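PDB 5L37: MSM0273 from Mycobacterium smegmatis, which forms pentameric units of the shell of the RMM bacterial microcompartment, probably closing the vertices of the polyhedral shell. Local coordinates for the interface of chains A and B. Sequence-based numbering; all coordinates share one arbitrary frame. Chains: chain A/B, MSM0273.

Contact 1: the interface of chains A and B. Residues chain A 10, 26, 37; chain B 3.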
# COMPACT_ATOMS: atom_id res chain seq x y z
N VAL A 10 14.15 -15.15 9.66
CA VAL A 10 15.15 -14.12 9.75
C VAL A 10 15.53 -13.85 11.18
O VAL A 10 14.66 -13.65 12.00
CB VAL A 10 14.60 -12.78 9.17
CG1 VAL A 10 15.66 -11.69 9.33
CG2 VAL A 10 14.29 -12.99 7.72
N GLU A 26 10.12 -16.11 6.95
CA GLU A 26 10.05 -15.98 5.49
C GLU A 26 8.91 -16.84 4.96
O GLU A 26 8.75 -17.99 5.38
CB GLU A 26 11.33 -16.43 4.84
CG GLU A 26 11.29 -16.19 3.35
CD GLU A 26 12.49 -16.75 2.66
OE1 GLU A 26 12.57 -18.00 2.51
OE2 GLU A 26 13.35 -15.94 2.24
N ILE A 37 8.80 -11.30 4.24
CA ILE A 37 8.94 -11.63 5.65
C ILE A 37 7.65 -11.23 6.36
O ILE A 37 7.21 -10.09 6.26
CB ILE A 37 10.16 -10.89 6.27
CG1 ILE A 37 11.45 -11.20 5.50
CG2 ILE A 37 10.27 -11.22 7.77
CD1 ILE A 37 11.72 -12.67 5.32
N ARG B 3 13.59 -8.51 3.06
CA ARG B 3 15.05 -8.59 3.18
C ARG B 3 15.68 -7.81 2.05
O ARG B 3 15.26 -7.96 0.91
CB ARG B 3 15.60 -10.02 3.13
CG ARG B 3 15.14 -10.86 4.29
CD ARG B 3 15.78 -12.28 4.28
NE ARG B 3 15.56 -13.01 3.05
CZ ARG B 3 16.51 -13.28 2.16
NH1 ARG B 3 17.77 -12.89 2.38
NH2 ARG B 3 16.21 -13.96 1.05
O HOH W 1 12.59 -13.39 1.85
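B:Arg3 reaches across to A:Glu26, A:Val10 and A:Ile37 at a subunit interface of a pentameric EutN/CcmL-family shell protein. The polar part of the contact is loose. The guanidinium NH2 of B:Arg3 and the carboxylate OE2 of A:Glu26 form a salt bridge at 3.7 Å, longer than a direct hydrogen bond, and the two flat groups are turned 56° from one another, so they do not meet in a coplanar, two-pronged pairing. OE2 is the carboxylate oxygen turned towards the arginine, and it lies nearly as close to NE as to NH2. A:Glu26 projects it from strand 23-29 on a chain extended beyond CG.

Water adds a second polar route between the same groups. Water 1 lies 2.7 Å from A:Glu26 OE2 and 3.2 Å from the NE of B:Arg3, with an angle of 158° at the hydrogen. The carboxylate is thus also bridged to the inner nitrogen of the guanidinium through the solvent molecule.

The apolar contacts lie nearer the backbone of the arginine. Its CD meets CG2 of A:Val10 at 3.8 Å, and its CG rests 3.9 Å from CG1 of A:Ile37, whose side chain crosses it at about a right angle. A bend at chi3 (-56°) turns the arginine from this aliphatic stretch towards the glutamate. The side chain of B:Arg3 is poorly ordered, which suggests that the long ionic contact is not a rigid one.

Contact 2: the interface of chains A and B. Residues chain A 24, 37-39, 69, 71; chain B 1, 51, 74.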
# COMPACT_ATOMS: atom_id res chain seq x y z
N PHE A 24 10.12 -13.32 13.00
CA PHE A 24 10.12 -12.92 11.61
C PHE A 24 10.26 -14.15 10.75
O PHE A 24 11.33 -14.76 10.70
CB PHE A 24 11.29 -12.01 11.31
CG PHE A 24 11.26 -10.67 12.02
CD1 PHE A 24 10.25 -9.76 11.82
CD2 PHE A 24 12.34 -10.28 12.80
CE1 PHE A 24 10.26 -8.49 12.42
CE2 PHE A 24 12.36 -9.00 13.38
CZ PHE A 24 11.33 -8.14 13.22
N ILE A 37 8.80 -11.30 4.24
CA ILE A 37 8.94 -11.63 5.65
C ILE A 37 7.65 -11.23 6.36
O ILE A 37 7.21 -10.09 6.26
CB ILE A 37 10.16 -10.89 6.27
CG1 ILE A 37 11.45 -11.20 5.50
CG2 ILE A 37 10.27 -11.22 7.77
CD1 ILE A 37 11.72 -12.67 5.32
N ALA A 38 7.02 -12.17 7.07
CA ALA A 38 5.79 -11.89 7.79
C ALA A 38 6.03 -12.13 9.27
O ALA A 38 6.72 -13.10 9.64
CB ALA A 38 4.65 -12.77 7.26
N PHE A 39 5.39 -11.33 10.11
CA PHE A 39 5.49 -11.55 11.56
C PHE A 39 4.57 -12.70 12.02
O PHE A 39 3.48 -12.88 11.47
CB PHE A 39 5.12 -10.26 12.29
CG PHE A 39 5.66 -10.22 13.70
CD1 PHE A 39 7.06 -10.02 13.88
CD2 PHE A 39 4.85 -10.37 14.80
CE1 PHE A 39 7.59 -9.98 15.14
CE2 PHE A 39 5.39 -10.33 16.10
CZ PHE A 39 6.77 -10.15 16.26
N ILE A 69 5.56 -2.98 11.66
CA ILE A 69 5.30 -4.28 11.07
C ILE A 69 4.23 -4.14 9.97
O ILE A 69 3.17 -3.56 10.23
CB ILE A 69 4.74 -5.23 12.18
CG1 ILE A 69 5.82 -5.45 13.25
CG2 ILE A 69 4.24 -6.58 11.59
CD1 ILE A 69 7.00 -6.17 12.75
N ALA A 71 3.36 -6.98 7.76
CA ALA A 71 2.88 -8.28 7.29
C ALA A 71 2.76 -9.18 8.50
O ALA A 71 3.67 -9.23 9.33
CB ALA A 71 3.86 -8.94 6.25
N MET B 1 7.21 -7.44 5.27
CA MET B 1 8.56 -6.83 5.34
C MET B 1 9.44 -7.48 4.28
O MET B 1 9.08 -8.51 3.73
CB MET B 1 9.18 -7.01 6.76
CG MET B 1 8.49 -6.20 7.87
SD MET B 1 7.01 -7.07 8.52
CE MET B 1 7.72 -8.39 9.51
N LEU B 51 16.28 -5.44 7.24
CA LEU B 51 14.87 -5.78 7.15
C LEU B 51 14.10 -4.49 7.02
O LEU B 51 14.35 -3.52 7.77
CB LEU B 51 14.48 -6.55 8.40
CG LEU B 51 13.09 -7.16 8.47
CD1 LEU B 51 12.89 -8.18 7.33
CD2 LEU B 51 12.99 -7.81 9.86
N ILE B 74 14.02 -1.57 9.76
CA ILE B 74 13.63 -1.85 11.15
C ILE B 74 14.63 -2.70 11.89
O ILE B 74 14.58 -2.82 13.13
CB ILE B 74 12.23 -2.50 11.22
CG1 ILE B 74 12.22 -3.92 10.62
CG2 ILE B 74 11.19 -1.57 10.57
CD1 ILE B 74 10.87 -4.65 10.81
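B:Met1 and A:Ile37 pair through their backbones in both directions. The amide N of A:Ile37 donates to B:Met1 O at 2.9 Å, nearly straight at 169° but from above the carbonyl plane. In return, the chain-terminal N of B:Met1 donates to A:Ile37 O at 2.8 Å, this time in the carbonyl plane. The paired bonds fix the start of chain B beside strand 35-40 of chain A.

Around this backbone link lies an apolar shell. The methyl CD2 of B:Leu51 sits over the centre of the A:Phe24 ring, 3.6 Å from its centroid, a CH-pi contact; its near-equal distances to all six ring carbons confirm the centring. The other methyl, CD1, turns to A:Ile37 CG1 at 3.8 Å, so the two branches of the leucine serve different partners. B:Met1 brings its terminal CE to CD1 of the same phenylalanine at 3.7 Å, and this methyl also approaches A:Ile69 CD1 at 4.0 Å.

Further out, the bends of B:Met1 at chi2 (83°) and chi3 (74°) fold its thioether back to deliver CE to the aromatic ring. Within chain A, A:Phe24 CD1 lies in plane at the edge of the A:Phe39 ring, a second-shell contact that probably helps to place the first ring. The site joins strands 23-29 and 35-40 of chain A to the N-terminus and strand 49-54 of chain B.

Contact 3: the interface of chains A and B. Residues chain A 68, 70-71; chain B 1, 53-54, 57.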
# COMPACT_ATOMS: atom_id res chain seq x y z
N PRO A 68 6.36 -1.35 14.00
CA PRO A 68 6.70 -1.09 12.60
C PRO A 68 6.74 -2.38 11.77
O PRO A 68 7.79 -2.84 11.32
CB PRO A 68 8.08 -0.43 12.71
CG PRO A 68 8.73 -1.13 13.94
CD PRO A 68 7.54 -1.33 14.90
N ASP A 70 4.50 -4.68 8.78
CA ASP A 70 3.56 -4.56 7.67
C ASP A 70 3.12 -5.89 7.04
O ASP A 70 2.59 -5.92 5.93
CB ASP A 70 4.15 -3.66 6.56
CG ASP A 70 5.38 -4.29 5.90
OD1 ASP A 70 5.75 -5.42 6.26
OD2 ASP A 70 5.94 -3.70 4.97
N ALA A 71 3.36 -6.98 7.76
CA ALA A 71 2.88 -8.28 7.29
C ALA A 71 2.76 -9.18 8.50
O ALA A 71 3.67 -9.23 9.33
CB ALA A 71 3.86 -8.94 6.25
N MET B 1 7.21 -7.44 5.27
CA MET B 1 8.56 -6.83 5.34
C MET B 1 9.44 -7.48 4.28
O MET B 1 9.08 -8.51 3.73
CB MET B 1 9.18 -7.01 6.76
CG MET B 1 8.49 -6.20 7.87
SD MET B 1 7.01 -7.07 8.52
CE MET B 1 7.72 -8.39 9.51
N ALA B 53 10.37 -2.33 6.55
CA ALA B 53 8.90 -2.22 6.59
C ALA B 53 8.44 -1.06 5.73
O ALA B 53 9.12 -0.02 5.64
CB ALA B 53 8.40 -2.07 8.05
N GLN B 54 7.28 -1.22 5.10
CA GLN B 54 6.77 -0.24 4.13
C GLN B 54 5.39 0.29 4.52
O GLN B 54 4.62 -0.37 5.23
CB GLN B 54 6.68 -0.87 2.73
CG GLN B 54 8.06 -1.26 2.18
CD GLN B 54 7.93 -1.94 0.85
OE1 GLN B 54 7.70 -3.15 0.79
NE2 GLN B 54 7.98 -1.15 -0.23
N VAL B 57 3.23 2.37 8.45
CA VAL B 57 3.88 2.00 9.71
C VAL B 57 5.31 2.55 9.76
O VAL B 57 5.87 2.70 10.85
CB VAL B 57 3.86 0.46 9.93
CG1 VAL B 57 2.43 -0.07 9.83
CG2 VAL B 57 4.79 -0.29 8.97
O HOH W 2 7.45 -4.75 3.03
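A:Asp70 turns its carboxylate towards B:Met1 and B:Gln54 by placing CG between its own backbone N and carbonyl carbon (chi1 65°), while chi2 near 3° sets the orientation of the two oxygens. Each oxygen takes a different backbone nitrogen of chain B. A:Asp70 OD1 accepts from the chain-terminal N of B:Met1 at 2.7 Å through its syn lone pair. A:Asp70 OD2 accepts from the amide N of B:Gln54 at 2.8 Å; this donor comes from above the carboxylate plane, 44° out of it. Binding at both oxygens restrains rotation of the group, and the terminal amino group, if charged, would probably stabilise the anionic carboxylate.

Water 2 extends the network: it stands 2.7 Å from A:Asp70 OD2 and 2.8 Å from the side-chain amide oxygen OE1 of B:Gln54. The extended glutamine therefore engages the aspartate twice, directly through its main chain and indirectly through its side chain. The A:Asp70 amide N also points at B:Met1 SD, but at 3.5 Å this is a weak bond.

Alongside the polar pair, the A:Pro68 backbone packs on small side chains. Its O lies 3.4 Å from B:Ala53 CB, and its carbonyl carbon is 4.0 Å from B:Val57 CG2. In the fold, the loop preceding strand 71-77 of chain A meets the end of strand 49-54, the start of helix 56-60 and the N-terminus of chain B.

Contact 4: the interface of chains A and B. Residues chain A 14-16; chain B 41-42, 73-75.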
# COMPACT_ATOMS: atom_id res chain seq x y z
N ARG A 14 19.97 -6.46 15.89
CA ARG A 14 19.94 -5.04 16.15
C ARG A 14 18.68 -4.56 15.48
O ARG A 14 18.56 -4.62 14.27
CB ARG A 14 21.16 -4.34 15.61
CG ARG A 14 21.17 -2.89 15.89
CD ARG A 14 22.57 -2.38 15.75
NE ARG A 14 22.91 -2.00 14.39
CZ ARG A 14 23.13 -0.74 14.03
NH1 ARG A 14 23.03 0.21 14.95
NH2 ARG A 14 23.46 -0.45 12.77
N ARG A 15 17.75 -4.06 16.30
CA ARG A 15 16.42 -3.69 15.82
C ARG A 15 16.05 -2.34 16.38
O ARG A 15 16.61 -1.90 17.40
CB ARG A 15 15.32 -4.66 16.30
CG ARG A 15 15.45 -6.11 16.05
CD ARG A 15 14.40 -6.86 16.86
NE ARG A 15 14.43 -8.29 16.51
CZ ARG A 15 13.52 -9.18 16.91
NH1 ARG A 15 12.50 -8.81 17.67
NH2 ARG A 15 13.63 -10.45 16.53
N ILE A 16 15.12 -1.65 15.70
CA ILE A 16 14.54 -0.44 16.32
C ILE A 16 13.58 -0.89 17.42
O ILE A 16 13.12 -2.02 17.45
CB ILE A 16 13.82 0.47 15.30
CG1 ILE A 16 12.61 -0.21 14.64
CG2 ILE A 16 14.88 1.01 14.26
CD1 ILE A 16 11.97 0.71 13.49
N VAL B 41 17.56 4.81 10.74
CA VAL B 41 17.95 5.46 11.97
C VAL B 41 19.00 4.63 12.73
O VAL B 41 19.60 5.11 13.69
CB VAL B 41 16.72 5.73 12.87
CG1 VAL B 41 15.81 6.80 12.22
CG2 VAL B 41 15.92 4.41 13.21
N LEU B 42 19.25 3.40 12.29
CA LEU B 42 20.14 2.52 13.06
C LEU B 42 21.60 2.78 12.76
O LEU B 42 22.47 2.28 13.46
CB LEU B 42 19.80 1.03 12.79
CG LEU B 42 18.48 0.55 13.39
CD1 LEU B 42 18.07 -0.84 12.87
CD2 LEU B 42 18.61 0.47 14.89
N ILE B 73 14.08 1.03 7.58
CA ILE B 73 14.87 -0.13 8.00
C ILE B 73 14.56 -0.39 9.48
O ILE B 73 14.83 0.47 10.36
CB ILE B 73 16.35 0.10 7.76
CG1 ILE B 73 16.61 0.05 6.25
CG2 ILE B 73 17.24 -0.94 8.52
CD1 ILE B 73 17.98 0.64 5.83
N ILE B 74 14.02 -1.57 9.76
CA ILE B 74 13.63 -1.85 11.15
C ILE B 74 14.63 -2.70 11.89
O ILE B 74 14.58 -2.82 13.13
CB ILE B 74 12.23 -2.50 11.22
CG1 ILE B 74 12.22 -3.92 10.62
CG2 ILE B 74 11.19 -1.57 10.57
CD1 ILE B 74 10.87 -4.65 10.81
N GLY B 75 15.61 -3.23 11.18
CA GLY B 75 16.61 -4.03 11.87
C GLY B 75 17.68 -4.47 10.90
O GLY B 75 17.50 -4.46 9.68
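A:Arg15 and B:Gly75 form an antiparallel beta bridge, beside which the amide N of A:Ile16 donates to B:Ile74 O at 2.9 Å, with 167° at the hydrogen. In this EutN/CcmL-family pentamer, the bridge sets the short strand 14-15 of chain A against strand 71-76 of its neighbour.

The side chain of A:Ile16 carries the apolar packing, and its two branches diverge. CG1 lies between the backbone N and carbonyl carbon (chi1 63°), sending CD1 over B:Ile74, where it meets CG2 at 3.8 Å. The CG2 branch instead enters the bend formed by B:Val41 and B:Leu42: it is 3.7 Å from CG2 of the valine and touches CG and both terminal methyls of the leucine. Both of these chain B side chains cross the isoleucine at about a right angle. This contact with several carbons of B:Leu42 helps explain how deeply that residue is covered, with 77 Å² of its surface hidden by chain A.

A:Arg14 approaches the same leucine from another direction. Its guanidinium NH1 donates to B:Leu42 O at 2.6 Å, bent to 133° at the hydrogen, with the acceptor tilted from the guanidinium plane; a second bond from NH2 is weak. B:Leu42 CB lies against one face of the guanidinium, towards its rim. The arginine is poorly ordered, so the details of this grip are less certain than those of the main-chain bond.

Contacts 1 to 4 sample one interface between neighbouring subunits of the pentamer. Contacts 1 and 2 share A:Ile37, and their C-alpha centres lie about 6 Å apart; contacts 2 and 3 are equally close and share A:Ala71 and B:Met1. Contact 4 is about 14 Å from contact 1 and about 12 Å from contacts 2 and 3, yet B:Ile74 ties it to contact 2. The N-terminal segment of chain B thus spans contacts 1 to 3, while strand 71-76 leads on to contact 4. Different surfaces of one protein meet here, without exact two-fold symmetry, as expected for a closed ring.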